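Local coordinates for glycosylation Associate Protein 2 (Streptococcus agalactiae serotype V, PDB 6OYC) that probably works in a complex with its partner Gap proteins in the glycosylation and accessory Sec-dependent secretion of a bacterial surface glycoprotein, at residues Asn144-Val149 / Leu158-Gln163; Gly132-Val137 / Leu254-Arg259; Ile60-Leu65 / Glu85-Lys90. All blocks are in the same frame, centred on the assembly; numbering follows the deposited sequence.

Interaction 1 of 3, residues Asn144-Val149 / Leu158-Gln163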
ATOM      1  N   ASN B 144     -32.996 -14.507  -0.410  1.00 29.32           N
ATOM      2  CA  ASN B 144     -34.207 -13.702  -0.559  1.00 34.43           C
ATOM      3  C   ASN B 144     -35.214 -13.905   0.564  1.00 33.69           C
ATOM      4  O   ASN B 144     -36.084 -13.052   0.748  1.00 32.40           O
ATOM      5  CB  ASN B 144     -34.855 -13.991  -1.906  1.00 31.05           C
ATOM      6  CG  ASN B 144     -34.011 -13.464  -3.052  1.00 35.99           C
ATOM      7  OD1 ASN B 144     -32.861 -13.871  -3.232  1.00 34.53           O
ATOM      8  ND2 ASN B 144     -34.557 -12.528  -3.802  1.00 36.80           N
ATOM      9  N   ASP B 145     -35.106 -14.991   1.328  1.00 33.12           N
ATOM     10  CA  ASP B 145     -36.028 -15.245   2.425  1.00 37.09           C
ATOM     11  C   ASP B 145     -35.444 -14.849   3.778  1.00 38.72           C
ATOM     12  O   ASP B 145     -35.936 -15.317   4.811  1.00 39.89           O
ATOM     13  CB  ASP B 145     -36.471 -16.717   2.432  1.00 32.72           C
ATOM     14  CG  ASP B 145     -35.329 -17.679   2.705  1.00 38.34           C
ATOM     15  OD1 ASP B 145     -34.159 -17.309   2.462  1.00 39.63           O
ATOM     16  OD2 ASP B 145     -35.601 -18.813   3.156  1.00 38.46           O
ATOM     17  N   PHE B 146     -34.411 -13.997   3.795  1.00 33.85           N
ATOM     18  CA  PHE B 146     -33.839 -13.565   5.063  1.00 38.45           C
ATOM     19  C   PHE B 146     -34.854 -12.758   5.866  1.00 39.22           C
ATOM     20  O   PHE B 146     -35.436 -11.794   5.366  1.00 41.17           O
ATOM     21  CB  PHE B 146     -32.580 -12.730   4.849  1.00 36.99           C
ATOM     22  CG  PHE B 146     -31.956 -12.256   6.138  1.00 35.69           C
ATOM     23  CD1 PHE B 146     -31.617 -13.167   7.130  1.00 36.03           C
ATOM     24  CD2 PHE B 146     -31.739 -10.909   6.373  1.00 35.47           C
ATOM     25  CE1 PHE B 146     -31.056 -12.741   8.321  1.00 33.86           C
ATOM     26  CE2 PHE B 146     -31.176 -10.476   7.562  1.00 34.56           C
ATOM     27  CZ  PHE B 146     -30.833 -11.392   8.539  1.00 32.89           C
ATOM     28  N   GLU B 147     -35.029 -13.136   7.132  1.00 41.17           N
ATOM     29  CA  GLU B 147     -36.080 -12.609   7.997  1.00 47.06           C
ATOM     30  C   GLU B 147     -35.657 -11.354   8.762  1.00 43.95           C
ATOM     31  O   GLU B 147     -36.522 -10.597   9.217  1.00 43.89           O
ATOM     32  CB  GLU B 147     -36.518 -13.689   9.014  1.00 45.69           C
ATOM     33  CG  GLU B 147     -36.733 -15.114   8.450  1.00 51.35           C
ATOM     34  CD  GLU B 147     -35.421 -15.855   8.069  1.00 57.90           C
ATOM     35  OE1 GLU B 147     -34.326 -15.361   8.449  1.00 56.30           O
ATOM     36  OE2 GLU B 147     -35.483 -16.913   7.363  1.00 53.64           O
ATOM     37  N   GLY B 148     -34.365 -11.117   8.930  1.00 35.15           N
ATOM     38  CA  GLY B 148     -33.909 -10.042   9.780  1.00 37.11           C
ATOM     39  C   GLY B 148     -33.975  -8.678   9.129  1.00 34.01           C
ATOM     40  O   GLY B 148     -34.651  -8.457   8.122  1.00 37.87           O
ATOM     41  N   VAL B 149     -33.238  -7.754   9.718  1.00 36.56           N
ATOM     42  CA  VAL B 149     -33.149  -6.383   9.242  1.00 40.90           C
ATOM     43  C   VAL B 149     -31.899  -6.217   8.382  1.00 38.55           C
ATOM     44  O   VAL B 149     -30.834  -6.796   8.658  1.00 36.15           O
ATOM     45  CB  VAL B 149     -33.164  -5.381  10.415  1.00 45.74           C
ATOM     46  CG1 VAL B 149     -34.254  -5.748  11.418  1.00 42.05           C
ATOM     47  CG2 VAL B 149     -31.847  -5.334  11.098  1.00 46.74           C
ATOM     48  N   LEU B 158     -22.773  -2.988   4.757  1.00 34.25           N
ATOM     49  CA  LEU B 158     -24.039  -3.691   4.845  1.00 35.07           C
ATOM     50  C   LEU B 158     -24.160  -4.292   6.236  1.00 39.11           C
ATOM     51  O   LEU B 158     -23.217  -4.918   6.743  1.00 35.44           O
ATOM     52  CB  LEU B 158     -24.156  -4.784   3.780  1.00 30.89           C
ATOM     53  CG  LEU B 158     -25.256  -5.826   3.983  1.00 35.03           C
ATOM     54  CD1 LEU B 158     -26.637  -5.188   4.080  1.00 34.35           C
ATOM     55  CD2 LEU B 158     -25.215  -6.866   2.850  1.00 34.10           C
ATOM     56  N   GLU B 159     -25.322  -4.095   6.843  1.00 37.84           N
ATOM     57  CA  GLU B 159     -25.588  -4.470   8.221  1.00 36.42           C
ATOM     58  C   GLU B 159     -26.758  -5.446   8.228  1.00 37.38           C
ATOM     59  O   GLU B 159     -27.846  -5.118   7.740  1.00 34.71           O
ATOM     60  CB  GLU B 159     -25.902  -3.222   9.045  1.00 41.35           C
ATOM     61  CG  GLU B 159     -25.759  -3.368  10.532  1.00 51.95           C
ATOM     62  CD  GLU B 159     -26.012  -2.057  11.244  1.00 61.19           C
ATOM     63  OE1 GLU B 159     -26.315  -1.054  10.550  1.00 61.48           O
ATOM     64  OE2 GLU B 159     -25.914  -2.037  12.488  1.00 60.06           O
ATOM     65  N   LEU B 160     -26.528  -6.637   8.774  1.00 35.53           N
ATOM     66  CA  LEU B 160     -27.540  -7.670   8.899  1.00 33.42           C
ATOM     67  C   LEU B 160     -27.719  -8.000  10.367  1.00 36.17           C
ATOM     68  O   LEU B 160     -26.734  -8.211  11.080  1.00 34.94           O
ATOM     69  CB  LEU B 160     -27.147  -8.925   8.128  1.00 32.10           C
ATOM     70  CG  LEU B 160     -26.861  -8.609   6.663  1.00 39.99           C
ATOM     71  CD1 LEU B 160     -25.804  -9.528   6.069  1.00 37.57           C
ATOM     72  CD2 LEU B 160     -28.163  -8.690   5.888  1.00 37.15           C
ATOM     73  N   GLU B 161     -28.974  -8.060  10.812  1.00 36.37           N
ATOM     74  CA  GLU B 161     -29.266  -8.372  12.205  1.00 39.87           C
ATOM     75  C   GLU B 161     -30.433  -9.344  12.307  1.00 37.75           C
ATOM     76  O   GLU B 161     -31.470  -9.138  11.668  1.00 37.39           O
ATOM     77  CB  GLU B 161     -29.569  -7.090  12.984  1.00 41.82           C
ATOM     78  CG  GLU B 161     -29.918  -7.324  14.436  1.00 46.91           C
ATOM     79  CD  GLU B 161     -30.026  -6.025  15.213  1.00 56.22           C
ATOM     80  OE1 GLU B 161     -30.049  -4.941  14.581  1.00 58.03           O
ATOM     81  OE2 GLU B 161     -30.077  -6.092  16.459  1.00 61.89           O
ATOM     82  N   GLY B 162     -30.263 -10.387  13.117  1.00 36.33           N
ATOM     83  CA  GLY B 162     -31.354 -11.317  13.401  1.00 41.20           C
ATOM     84  C   GLY B 162     -30.827 -12.689  13.800  1.00 42.99           C
ATOM     85  O   GLY B 162     -29.765 -12.808  14.417  1.00 45.80           O
ATOM     86  N   GLN B 163     -31.604 -13.706  13.449  1.00 37.88           N
ATOM     87  CA  GLN B 163     -31.239 -15.096  13.680  1.00 43.01           C
ATOM     88  C   GLN B 163     -30.794 -15.733  12.379  1.00 41.48           C
ATOM     89  O   GLN B 163     -31.538 -15.718  11.392  1.00 46.17           O
ATOM     90  CB  GLN B 163     -32.409 -15.867  14.275  1.00 45.08           C
ATOM     91  CG  GLN B 163     -33.065 -15.117  15.438  1.00 53.23           C
ATOM     92  CD  GLN B 163     -32.823 -15.776  16.785  1.00 63.25           C
ATOM     93  OE1 GLN B 163     -31.797 -16.424  16.992  1.00 68.06           O
ATOM     94  NE2 GLN B 163     -33.766 -15.606  17.712  1.00 70.72           N
TER
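Val149 and Glu161 form an antiparallel hydrogen-bonded pair at the open end of a beta hairpin whose arms are strands 149-153 and 157-165. Val149 N donates to Glu161 O at 3.0 Å, and Glu161 N donates back to Val149 O at 3.1 Å. The two side chains leave the sheet on the same face and run side by side. Val149 turns CG2 into the crowded position between its own backbone N and carbonyl carbon, and this methyl is the one that presses on the neighbour: Val149 CG2 is 3.4 Å from Glu161 CB, a tight fit. Glu161 stays extended beyond CG, and its OE1 still passes 3.9 Å from Val149 CG2.

The loop before the hairpin adds an aromatic ring. Phe146 points its CB toward residues 158-163; with CG anti to the backbone N (chi1 180°), CE2 and CZ come to Leu160 and Glu161. The chain then folds back over the ring: Gly148 N sits above one face, over the ring centre, while Val149 O lies in the ring plane at the edge. Farther out, Phe146 CE2 touches Leu160 CD2 at 3.9 Å, and Phe146 CZ is equally far from Glu161 O. Phe164 meets the same ring, and Leu171 of strand 168-180 packs on it too, so this aromatic joins the hairpin to a second sheet. Glu147 OE2 forms a salt bridge with Arg143 NH1.

The loop backbone comes close to strand 157-165 at Gly148, whose CA makes a CA-H...O contact of 3.2 Å to Glu161 O, the oxygen that also accepts from Val149 N.

Interaction 2 of 3, residues Gly132-Val137 / Leu254-Arg259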
ATOM      1  N   GLY B 132      -4.808  -4.398  -6.795  1.00 32.41           N
ATOM      2  CA  GLY B 132      -5.890  -4.802  -5.920  1.00 32.99           C
ATOM      3  C   GLY B 132      -7.150  -4.084  -6.331  1.00 32.75           C
ATOM      4  O   GLY B 132      -7.105  -3.072  -7.039  1.00 35.43           O
ATOM      5  N   GLU B 133      -8.286  -4.627  -5.898  1.00 32.98           N
ATOM      6  CA  GLU B 133      -9.563  -3.955  -6.086  1.00 34.41           C
ATOM      7  C   GLU B 133     -10.561  -4.545  -5.102  1.00 32.33           C
ATOM      8  O   GLU B 133     -10.296  -5.550  -4.436  1.00 32.61           O
ATOM      9  CB  GLU B 133     -10.053  -4.056  -7.537  1.00 34.74           C
ATOM     10  CG  GLU B 133     -10.591  -5.408  -7.941  1.00 39.21           C
ATOM     11  CD  GLU B 133     -11.083  -5.426  -9.395  1.00 42.61           C
ATOM     12  OE1 GLU B 133     -10.401  -4.872 -10.272  1.00 44.06           O
ATOM     13  OE2 GLU B 133     -12.152  -5.997  -9.668  1.00 46.94           O
ATOM     14  N   LYS B 134     -11.701  -3.879  -4.997  1.00 27.02           N
ATOM     15  CA  LYS B 134     -12.720  -4.196  -4.006  1.00 35.69           C
ATOM     16  C   LYS B 134     -13.979  -4.737  -4.681  1.00 32.17           C
ATOM     17  O   LYS B 134     -14.385  -4.253  -5.739  1.00 30.16           O
ATOM     18  CB  LYS B 134     -13.071  -2.953  -3.165  1.00 31.90           C
ATOM     19  CG  LYS B 134     -12.087  -2.682  -2.023  1.00 30.54           C
ATOM     20  CD  LYS B 134     -12.106  -1.250  -1.579  1.00 30.97           C
ATOM     21  CE  LYS B 134     -11.248  -0.373  -2.505  1.00 32.42           C
ATOM     22  NZ  LYS B 134     -11.252   1.031  -2.027  1.00 33.26           N
ATOM     23  N   LEU B 135     -14.561  -5.774  -4.083  1.00 31.23           N
ATOM     24  CA  LEU B 135     -15.940  -6.165  -4.345  1.00 29.86           C
ATOM     25  C   LEU B 135     -16.780  -5.460  -3.289  1.00 31.27           C
ATOM     26  O   LEU B 135     -16.692  -5.789  -2.093  1.00 29.97           O
ATOM     27  CB  LEU B 135     -16.105  -7.682  -4.282  1.00 29.07           C
ATOM     28  CG  LEU B 135     -15.562  -8.436  -5.502  1.00 31.61           C
ATOM     29  CD1 LEU B 135     -14.026  -8.593  -5.448  1.00 30.55           C
ATOM     30  CD2 LEU B 135     -16.200  -9.788  -5.612  1.00 32.70           C
ATOM     31  N   GLN B 136     -17.542  -4.459  -3.723  1.00 29.54           N
ATOM     32  CA  GLN B 136     -18.347  -3.630  -2.835  1.00 32.16           C
ATOM     33  C   GLN B 136     -19.649  -4.342  -2.450  1.00 34.35           C
ATOM     34  O   GLN B 136     -20.142  -5.218  -3.172  1.00 32.27           O
ATOM     35  CB  GLN B 136     -18.654  -2.285  -3.505  1.00 30.61           C
ATOM     36  CG  GLN B 136     -17.414  -1.463  -3.888  1.00 30.97           C
ATOM     37  CD  GLN B 136     -16.709  -0.856  -2.667  1.00 33.45           C
ATOM     38  OE1 GLN B 136     -17.200  -0.931  -1.539  1.00 36.59           O
ATOM     39  NE2 GLN B 136     -15.557  -0.258  -2.898  1.00 32.73           N
ATOM     40  N   VAL B 137     -20.231  -3.921  -1.317  1.00 30.24           N
ATOM     41  CA  VAL B 137     -21.397  -4.606  -0.770  1.00 31.49           C
ATOM     42  C   VAL B 137     -22.587  -4.531  -1.712  1.00 34.87           C
ATOM     43  O   VAL B 137     -23.557  -5.279  -1.538  1.00 34.47           O
ATOM     44  CB  VAL B 137     -21.792  -4.067   0.635  1.00 32.68           C
ATOM     45  CG1 VAL B 137     -20.734  -4.416   1.673  1.00 34.84           C
ATOM     46  CG2 VAL B 137     -22.078  -2.566   0.619  1.00 29.87           C
ATOM     47  N   LEU B 254     -20.756  -5.868   7.113  1.00 36.61           N
ATOM     48  CA  LEU B 254     -19.804  -6.190   6.058  1.00 34.81           C
ATOM     49  C   LEU B 254     -19.356  -4.919   5.359  1.00 34.60           C
ATOM     50  O   LEU B 254     -20.184  -4.069   5.016  1.00 36.66           O
ATOM     51  CB  LEU B 254     -20.427  -7.142   5.042  1.00 30.75           C
ATOM     52  CG  LEU B 254     -20.856  -8.471   5.661  1.00 35.99           C
ATOM     53  CD1 LEU B 254     -21.729  -9.244   4.699  1.00 32.92           C
ATOM     54  CD2 LEU B 254     -19.631  -9.294   6.053  1.00 30.97           C
ATOM     55  N   GLY B 255     -18.058  -4.799   5.134  1.00 32.04           N
ATOM     56  CA  GLY B 255     -17.535  -3.745   4.301  1.00 34.24           C
ATOM     57  C   GLY B 255     -16.990  -4.320   3.010  1.00 34.11           C
ATOM     58  O   GLY B 255     -17.340  -5.430   2.613  1.00 32.17           O
ATOM     59  N   PRO B 256     -16.116  -3.583   2.329  1.00 34.28           N
ATOM     60  CA  PRO B 256     -15.566  -4.092   1.074  1.00 31.03           C
ATOM     61  C   PRO B 256     -14.855  -5.422   1.272  1.00 33.52           C
ATOM     62  O   PRO B 256     -14.241  -5.682   2.309  1.00 32.38           O
ATOM     63  CB  PRO B 256     -14.571  -3.001   0.648  1.00 30.80           C
ATOM     64  CG  PRO B 256     -14.927  -1.793   1.465  1.00 35.37           C
ATOM     65  CD  PRO B 256     -15.481  -2.322   2.744  1.00 35.54           C
ATOM     66  N   LEU B 257     -14.932  -6.264   0.244  1.00 33.83           N
ATOM     67  CA  LEU B 257     -14.081  -7.442   0.130  1.00 32.61           C
ATOM     68  C   LEU B 257     -12.936  -7.085  -0.813  1.00 30.37           C
ATOM     69  O   LEU B 257     -13.162  -6.837  -2.003  1.00 31.85           O
ATOM     70  CB  LEU B 257     -14.878  -8.647  -0.379  1.00 29.32           C
ATOM     71  CG  LEU B 257     -14.064  -9.819  -0.925  1.00 30.84           C
ATOM     72  CD1 LEU B 257     -13.248 -10.449   0.203  1.00 30.21           C
ATOM     73  CD2 LEU B 257     -14.972 -10.873  -1.578  1.00 29.70           C
ATOM     74  N   HIS B 258     -11.713  -7.047  -0.281  1.00 33.95           N
ATOM     75  CA  HIS B 258     -10.522  -6.728  -1.057  1.00 29.26           C
ATOM     76  C   HIS B 258      -9.957  -7.986  -1.679  1.00 29.61           C
ATOM     77  O   HIS B 258      -9.875  -9.029  -1.021  1.00 28.51           O
ATOM     78  CB  HIS B 258      -9.433  -6.100  -0.185  1.00 27.16           C
ATOM     79  CG  HIS B 258      -9.856  -4.853   0.513  1.00 32.19           C
ATOM     80  ND1 HIS B 258      -9.560  -3.598   0.029  1.00 31.02           N
ATOM     81  CD2 HIS B 258     -10.528  -4.662   1.673  1.00 32.11           C
ATOM     82  CE1 HIS B 258     -10.039  -2.687   0.856  1.00 30.89           C
ATOM     83  NE2 HIS B 258     -10.625  -3.305   1.864  1.00 34.78           N
ATOM     84  N   ARG B 259      -9.486  -7.862  -2.919  1.00 27.63           N
ATOM     85  CA  ARG B 259      -8.697  -8.920  -3.537  1.00 28.03           C
ATOM     86  C   ARG B 259      -7.447  -8.318  -4.160  1.00 30.24           C
ATOM     87  O   ARG B 259      -7.514  -7.272  -4.809  1.00 33.18           O
ATOM     88  CB  ARG B 259      -9.520  -9.688  -4.579  1.00 30.55           C
ATOM     89  CG  ARG B 259      -9.940  -8.878  -5.803  1.00 30.51           C
ATOM     90  CD  ARG B 259      -9.037  -9.249  -6.945  1.00 29.72           C
ATOM     91  NE  ARG B 259      -9.537  -8.750  -8.212  1.00 35.06           N
ATOM     92  CZ  ARG B 259      -8.824  -8.727  -9.333  1.00 38.72           C
ATOM     93  NH1 ARG B 259      -7.572  -9.180  -9.340  1.00 36.85           N
ATOM     94  NH2 ARG B 259      -9.361  -8.260 -10.444  1.00 38.75           N
TER
HETATM   95  O   HOH W   1     -12.253  -8.398  -8.822  1.00 40.57           O
HETATM   96  O   HOH W   2     -18.383  -6.523   0.054  1.00 31.65           O
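Lys134 and His258 lie side by side on one face, as a non-hydrogen-bonded pair, where strand 132-135 runs antiparallel to strand 251-262 within a branched antiparallel sheet. Lys134 CB is 4.1 Å from Pro256 CB. The next carbon lies over one face of the imidazole, with Lys134 CG 3.4 Å from His258 ND1; Lys134 CD then follows at 3.5 Å from His258 CE1 while still touching the proline. A bend at chi3 (-82°) turns CE off this line, and NZ finishes among backbone carbonyls, bonded to Pro329 O and Leu331 O.

Flanking this pair, Glu133 with Arg259 and Leu135 with Leu257 are hydrogen-bonded pairs, the shortest of the four backbone bonds running from Leu135 N to Leu257 O at 2.7 Å. At the end of strand 132-135 a water donates to both Leu135 O and Gly255 O, bridging the segments. On the face carrying Leu135 and Leu257, Glu133 OE1 stands 3.5 Å from Arg259 NH2, well out of the guanidinium plane, with carboxylate and guanidinium planes 49° apart. Attraction there is one of charge without a directed N-H. The directed link is a second water, which accepts from Arg259 NE at 2.8 Å and donates to Glu133 OE2. Tyr131 OH holds Glu133 OE1, and Arg259 NH2 is hydrogen-bonded to a glycerol, probably from the crystallisation liquor.

Both imidazole nitrogens of His258 bond to carboxylates, ND1 to Glu308 and NE2 to Glu191. That would favour a doubly protonated, positive ring, although Lys134 NZ, 5.3 Å from His258 ND1, may work against it.

Interaction 3 of 3, residues Ile60-Leu65 / Glu85-Lys90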
ATOM      1  N   ILE B  60      17.384 -10.951 -12.813  1.00 40.24           N
ATOM      2  CA  ILE B  60      17.588 -11.845 -11.676  1.00 34.06           C
ATOM      3  C   ILE B  60      16.740 -11.295 -10.543  1.00 35.67           C
ATOM      4  O   ILE B  60      16.979 -10.181 -10.061  1.00 34.28           O
ATOM      5  CB  ILE B  60      19.064 -11.958 -11.274  1.00 34.29           C
ATOM      6  CG1 ILE B  60      19.915 -12.374 -12.478  1.00 36.57           C
ATOM      7  CG2 ILE B  60      19.205 -12.984 -10.149  1.00 32.95           C
ATOM      8  CD1 ILE B  60      21.389 -12.567 -12.154  1.00 38.90           C
ATOM      9  N   SER B  61      15.737 -12.066 -10.124  1.00 33.19           N
ATOM     10  CA  SER B  61      14.683 -11.523  -9.278  1.00 34.28           C
ATOM     11  C   SER B  61      14.993 -11.606  -7.788  1.00 32.99           C
ATOM     12  O   SER B  61      14.330 -10.931  -6.983  1.00 32.75           O
ATOM     13  CB  SER B  61      13.366 -12.246  -9.578  1.00 34.49           C
ATOM     14  OG  SER B  61      12.837 -11.800 -10.806  1.00 38.63           O
ATOM     15  N   ALA B  62      15.976 -12.406  -7.392  1.00 33.40           N
ATOM     16  CA  ALA B  62      16.346 -12.450  -5.985  1.00 33.73           C
ATOM     17  C   ALA B  62      17.795 -12.885  -5.841  1.00 33.38           C
ATOM     18  O   ALA B  62      18.334 -13.629  -6.674  1.00 35.14           O
ATOM     19  CB  ALA B  62      15.435 -13.387  -5.180  1.00 31.46           C
ATOM     20  N   LEU B  63      18.412 -12.409  -4.769  1.00 33.35           N
ATOM     21  CA  LEU B  63      19.728 -12.853  -4.332  1.00 31.17           C
ATOM     22  C   LEU B  63      19.529 -13.634  -3.042  1.00 29.69           C
ATOM     23  O   LEU B  63      19.060 -13.077  -2.042  1.00 31.23           O
ATOM     24  CB  LEU B  63      20.668 -11.662  -4.114  1.00 28.08           C
ATOM     25  CG  LEU B  63      22.020 -11.966  -3.450  1.00 32.25           C
ATOM     26  CD1 LEU B  63      22.805 -12.936  -4.319  1.00 26.74           C
ATOM     27  CD2 LEU B  63      22.832 -10.668  -3.184  1.00 26.82           C
ATOM     28  N   LEU B  64      19.878 -14.910  -3.058  1.00 28.63           N
ATOM     29  CA  LEU B  64      19.664 -15.777  -1.909  1.00 29.96           C
ATOM     30  C   LEU B  64      21.006 -16.031  -1.240  1.00 28.04           C
ATOM     31  O   LEU B  64      21.891 -16.666  -1.822  1.00 31.46           O
ATOM     32  CB  LEU B  64      18.990 -17.088  -2.308  1.00 28.96           C
ATOM     33  CG  LEU B  64      18.884 -18.056  -1.125  1.00 29.59           C
ATOM     34  CD1 LEU B  64      18.124 -17.424   0.046  1.00 27.19           C
ATOM     35  CD2 LEU B  64      18.254 -19.368  -1.555  1.00 32.09           C
ATOM     36  N   LEU B  65      21.144 -15.557  -0.015  1.00 30.10           N
ATOM     37  CA  LEU B  65      22.392 -15.673   0.732  1.00 32.83           C
ATOM     38  C   LEU B  65      22.194 -16.744   1.799  1.00 31.28           C
ATOM     39  O   LEU B  65      21.395 -16.568   2.723  1.00 32.72           O
ATOM     40  CB  LEU B  65      22.780 -14.322   1.339  1.00 29.97           C
ATOM     41  CG  LEU B  65      23.025 -13.193   0.327  1.00 33.45           C
ATOM     42  CD1 LEU B  65      23.361 -11.855   1.020  1.00 31.43           C
ATOM     43  CD2 LEU B  65      24.125 -13.579  -0.660  1.00 30.15           C
ATOM     44  N   GLU B  85      15.122  -7.443  -2.458  1.00 27.08           N
ATOM     45  CA  GLU B  85      15.425  -8.570  -3.332  1.00 27.70           C
ATOM     46  C   GLU B  85      16.457  -9.508  -2.736  1.00 28.11           C
ATOM     47  O   GLU B  85      16.828 -10.494  -3.374  1.00 28.65           O
ATOM     48  CB  GLU B  85      15.908  -8.084  -4.703  1.00 30.56           C
ATOM     49  CG  GLU B  85      14.803  -7.437  -5.529  1.00 32.52           C
ATOM     50  CD  GLU B  85      15.238  -7.104  -6.957  1.00 35.16           C
ATOM     51  OE1 GLU B  85      16.445  -7.233  -7.279  1.00 34.47           O
ATOM     52  OE2 GLU B  85      14.363  -6.687  -7.746  1.00 33.56           O
ATOM     53  N   VAL B  86      16.941  -9.228  -1.534  1.00 31.24           N
ATOM     54  CA  VAL B  86      18.012 -10.003  -0.930  1.00 28.96           C
ATOM     55  C   VAL B  86      17.429 -10.804   0.222  1.00 31.43           C
ATOM     56  O   VAL B  86      16.575 -10.307   0.973  1.00 27.83           O
ATOM     57  CB  VAL B  86      19.161  -9.083  -0.464  1.00 30.96           C
ATOM     58  CG1 VAL B  86      20.284  -9.891   0.200  1.00 26.87           C
ATOM     59  CG2 VAL B  86      19.686  -8.306  -1.664  1.00 28.89           C
ATOM     60  N   PHE B  87      17.885 -12.051   0.358  1.00 29.75           N
ATOM     61  CA  PHE B  87      17.324 -12.957   1.346  1.00 29.87           C
ATOM     62  C   PHE B  87      18.426 -13.620   2.155  1.00 31.22           C
ATOM     63  O   PHE B  87      19.454 -14.033   1.610  1.00 33.76           O
ATOM     64  CB  PHE B  87      16.434 -13.999   0.646  1.00 29.20           C
ATOM     65  CG  PHE B  87      15.225 -13.390   0.028  1.00 29.38           C
ATOM     66  CD1 PHE B  87      15.303 -12.778  -1.222  1.00 30.07           C
ATOM     67  CD2 PHE B  87      14.012 -13.381   0.707  1.00 29.80           C
ATOM     68  CE1 PHE B  87      14.190 -12.172  -1.797  1.00 30.26           C
ATOM     69  CE2 PHE B  87      12.892 -12.789   0.136  1.00 32.73           C
ATOM     70  CZ  PHE B  87      12.981 -12.181  -1.125  1.00 33.04           C
ATOM     71  N   TYR B  88      18.186 -13.753   3.459  1.00 33.42           N
ATOM     72  CA  TYR B  88      19.233 -14.110   4.397  1.00 34.91           C
ATOM     73  C   TYR B  88      18.573 -14.805   5.581  1.00 30.56           C
ATOM     74  O   TYR B  88      17.452 -14.431   5.948  1.00 31.80           O
ATOM     75  CB  TYR B  88      19.987 -12.846   4.837  1.00 33.80           C
ATOM     76  CG  TYR B  88      21.118 -13.049   5.825  1.00 34.31           C
ATOM     77  CD1 TYR B  88      22.414 -13.293   5.381  1.00 34.72           C
ATOM     78  CD2 TYR B  88      20.900 -12.958   7.202  1.00 35.69           C
ATOM     79  CE1 TYR B  88      23.463 -13.477   6.278  1.00 37.02           C
ATOM     80  CE2 TYR B  88      21.951 -13.136   8.113  1.00 39.73           C
ATOM     81  CZ  TYR B  88      23.228 -13.388   7.638  1.00 38.13           C
ATOM     82  OH  TYR B  88      24.279 -13.568   8.505  1.00 41.36           O
ATOM     83  N   PRO B  89      19.204 -15.820   6.167  1.00 32.25           N
ATOM     84  CA  PRO B  89      18.509 -16.615   7.187  1.00 37.16           C
ATOM     85  C   PRO B  89      18.129 -15.774   8.394  1.00 39.07           C
ATOM     86  O   PRO B  89      18.905 -14.934   8.866  1.00 36.19           O
ATOM     87  CB  PRO B  89      19.532 -17.699   7.551  1.00 35.94           C
ATOM     88  CG  PRO B  89      20.440 -17.758   6.380  1.00 34.09           C
ATOM     89  CD  PRO B  89      20.552 -16.350   5.899  1.00 33.21           C
ATOM     90  N   LYS B  90      16.896 -15.985   8.866  1.00 37.15           N
ATOM     91  CA  LYS B  90      16.437 -15.305  10.069  1.00 41.74           C
ATOM     92  C   LYS B  90      17.283 -15.711  11.275  1.00 40.94           C
ATOM     93  O   LYS B  90      17.531 -14.894  12.164  1.00 40.80           O
ATOM     94  CB  LYS B  90      14.945 -15.593  10.302  1.00 43.40           C
ATOM     95  CG  LYS B  90      14.428 -15.130  11.665  1.00 59.24           C
ATOM     96  CD  LYS B  90      12.896 -15.132  11.766  1.00 71.60           C
ATOM     97  CE  LYS B  90      12.300 -13.717  11.640  1.00 90.57           C
ATOM     98  NZ  LYS B  90      12.625 -12.820  12.797  1.00 88.49           N
TER
HETATM   99  O   HOH W   3      12.831  -9.025  -7.856  1.00 34.66           O
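Leu63 O takes a hydrogen bond from Phe87 N at 2.9 Å and a CA-H...O contact from Val86 CA, with the edge of the Phe87 ring close by, CD1 at 3.9 Å. The bond from Phe87 N is bent at the hydrogen (144°). On either side come straighter ones, Leu63 N to Glu85 O and Leu65 N to Phe87 O, which complete the parallel register. At the start of the pairing, a water donates to Ser61 O and, weakly, to Glu85 OE2.

On the face of Leu64 and Phe87 the two side chains cross at about a right angle, Leu64 CD1 lying 3.9 Å from Phe87 CB. Phe87 has CG anti to its carbonyl carbon (chi1 -66°), and the ring reaches back to Ala62, whose CB is 3.8 Å from Phe87 CE1. On the face of Leu63 and Val86, Val86 CG1 meets Leu65 CD1 at 3.7 Å.

Strands 62-65 and 86-89 are the third and fourth of a five-stranded parallel sheet with order 2-1-3-4-5, the strand order of flavodoxin-like folds. Strand 6-11 borders the pair at Leu64, and strand 108-110 at Val86. Helix 96-104 covers Leu63 and Val86 with Phe101, while Phe122 of helix 115-125 meets the Phe87 ring edge-to-face on the opposite side.

How the interactions relate
Interactions 1 and 2 reach the same antiparallel sheet and meet where Leu158 pairs with Leu254, since strands 157-165 and 251-262 are neighbours; along the chain, interaction 1 is nested inside the loop that interaction 2 closes. Interaction 3 stands apart in a parallel sheet, its centre about 33 Å from that of interaction 2 and about 50 Å from that of interaction 1. Chemistry follows place. Interaction 1, at the surface, pairs two backbone bonds with a loop phenylalanine and a close glycine backbone; interaction 2, largely buried, mixes charges, waters and an imidazole with its backbone bonds; interaction 3, fully buried, is mostly aliphatic and aromatic packing around parallel backbone bonds.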